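Local coordinates for protein DspB (Aggregatibacter actinomycetemcomitans, PDB 1YHT) that hydrolyses beta-glycosidic bonds of N-acetylhexosamine residues as a family 20 glycoside hydrolase, probably cleaving the polysaccharide matrix so that biofilm cells are released, at residues A[198-203]-A[230-235]. Numbering follows the deposited sequence.
Sequences YANKLS and PNIEIT
I232 reaches across to helix 192-208 with the CG1-CD1 arm of its side chain and lays it against S203. The closest approach is carbon to carbon, S203 CB to I232 CG1 at 3.6 Å, with the terminal CD1 3.8 Å from the same CB of S203. CG1 of I232 stands anti to the carbonyl carbon (chi1 -69°) and the chain is then extended, which sends CD1 along S203 toward the backbone of A199 and the amide of N200. CD1 lies 4.2 Å from the backbone O of A199 and 4.0 Å from OD1 of N200, whose side chain crosses that of the isoleucine at about a right angle. The contact belongs to the (beta/alpha)8 TIM barrel of the family 20 catalytic domain: the segment 230-235 leads into strand 233-236 of the parallel barrel, and the helix precedes the neighbouring strand 212-216, on which both S203 and I232 also rest, through T213 and M215. No hydrogen bond joins the two segments directly. S203 OG turns back along its own helix instead, bonding to N200 O at 2.7 Å, with the donor tilted 21° from the carbonyl plane. The polar groups beside the end of the isoleucine are held by the loop that precedes strand 233-236: N200 ND2 bonds to Q227 O and its OD1 to N229 N, while N229 ND2 pairs with S203 OG.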
# COMPACT_ATOMS: atom_id res chain seq x y z
N TYR A 198 6.92 -5.64 16.72
CA TYR A 198 6.57 -4.31 16.22
C TYR A 198 5.18 -4.37 15.54
O TYR A 198 4.31 -3.59 15.84
CB TYR A 198 7.66 -3.88 15.23
CG TYR A 198 7.44 -2.55 14.50
CD1 TYR A 198 7.58 -1.33 15.18
CD2 TYR A 198 7.10 -2.52 13.14
CE1 TYR A 198 7.36 -0.11 14.52
CE2 TYR A 198 6.86 -1.30 12.48
CZ TYR A 198 7.01 -0.10 13.17
OH TYR A 198 6.80 1.12 12.53
N ALA A 199 5.01 -5.31 14.63
CA ALA A 199 3.76 -5.41 13.87
C ALA A 199 2.60 -5.75 14.83
O ALA A 199 1.51 -5.20 14.71
CB ALA A 199 3.87 -6.43 12.76
N ASN A 200 2.85 -6.63 15.79
CA ASN A 200 1.82 -6.95 16.76
C ASN A 200 1.43 -5.70 17.55
O ASN A 200 0.24 -5.45 17.73
CB ASN A 200 2.25 -8.11 17.69
CG ASN A 200 2.06 -9.47 17.07
OD1 ASN A 200 1.38 -9.61 16.06
ND2 ASN A 200 2.66 -10.51 17.69
N LYS A 201 2.40 -4.90 17.95
CA LYS A 201 2.10 -3.70 18.76
C LYS A 201 1.22 -2.71 18.00
O LYS A 201 0.27 -2.10 18.55
CB LYS A 201 3.37 -3.02 19.28
CG LYS A 201 3.92 -3.67 20.54
CD LYS A 201 5.27 -3.11 20.91
CE LYS A 201 5.74 -3.64 22.27
NZ LYS A 201 6.97 -2.92 22.72
N LEU A 202 1.54 -2.60 16.72
CA LEU A 202 0.78 -1.74 15.79
C LEU A 202 -0.66 -2.27 15.62
O LEU A 202 -1.62 -1.49 15.71
CB LEU A 202 1.57 -1.63 14.48
CG LEU A 202 2.52 -0.44 14.28
CD1 LEU A 202 3.32 0.10 15.48
CD2 LEU A 202 3.31 -0.50 13.01
N SER A 203 -0.81 -3.58 15.45
CA SER A 203 -2.13 -4.18 15.26
C SER A 203 -3.04 -4.00 16.48
O SER A 203 -4.25 -3.72 16.30
CB SER A 203 -2.04 -5.66 14.90
OG SER A 203 -1.60 -6.48 15.97
N PRO A 230 -3.30 -13.23 14.77
CA PRO A 230 -3.94 -13.89 13.64
C PRO A 230 -5.04 -13.08 13.00
O PRO A 230 -5.56 -13.52 12.00
CB PRO A 230 -4.50 -15.18 14.23
CG PRO A 230 -4.74 -14.87 15.70
CD PRO A 230 -3.69 -13.83 16.06
N ASN A 231 -5.42 -11.95 13.60
CA ASN A 231 -6.40 -11.06 12.98
C ASN A 231 -5.79 -10.10 11.93
O ASN A 231 -6.53 -9.41 11.20
CB ASN A 231 -7.15 -10.24 14.03
CG ASN A 231 -8.12 -11.08 14.87
OD1 ASN A 231 -8.38 -10.76 16.05
ND2 ASN A 231 -8.67 -12.14 14.29
N ILE A 232 -4.47 -10.04 11.85
CA ILE A 232 -3.86 -9.12 10.87
C ILE A 232 -4.18 -9.71 9.51
O ILE A 232 -4.12 -10.96 9.32
CB ILE A 232 -2.35 -8.98 11.04
CG1 ILE A 232 -2.03 -8.24 12.34
CG2 ILE A 232 -1.75 -8.21 9.79
CD1 ILE A 232 -0.50 -8.31 12.73
N GLU A 233 -4.58 -8.84 8.59
CA GLU A 233 -5.02 -9.28 7.27
C GLU A 233 -3.91 -9.03 6.26
O GLU A 233 -3.30 -7.97 6.27
CB GLU A 233 -6.33 -8.59 6.87
CG GLU A 233 -7.46 -8.80 7.90
CD GLU A 233 -8.80 -8.17 7.55
OE1 GLU A 233 -8.91 -7.48 6.51
OE2 GLU A 233 -9.76 -8.34 8.34
N ILE A 234 -3.61 -10.05 5.45
CA ILE A 234 -2.43 -10.02 4.61
C ILE A 234 -2.73 -9.64 3.15
O ILE A 234 -3.64 -10.23 2.51
CB ILE A 234 -1.70 -11.36 4.63
CG1 ILE A 234 -1.43 -11.84 6.10
CG2 ILE A 234 -0.44 -11.28 3.78
CD1 ILE A 234 -0.98 -10.77 7.03
N THR A 235 -1.98 -8.66 2.65
CA THR A 235 -1.94 -8.32 1.22
C THR A 235 -0.72 -8.98 0.58
O THR A 235 0.41 -8.51 0.71
CB THR A 235 -2.00 -6.74 0.99
OG1 THR A 235 -0.93 -6.06 1.64
CG2 THR A 235 -3.26 -6.23 1.53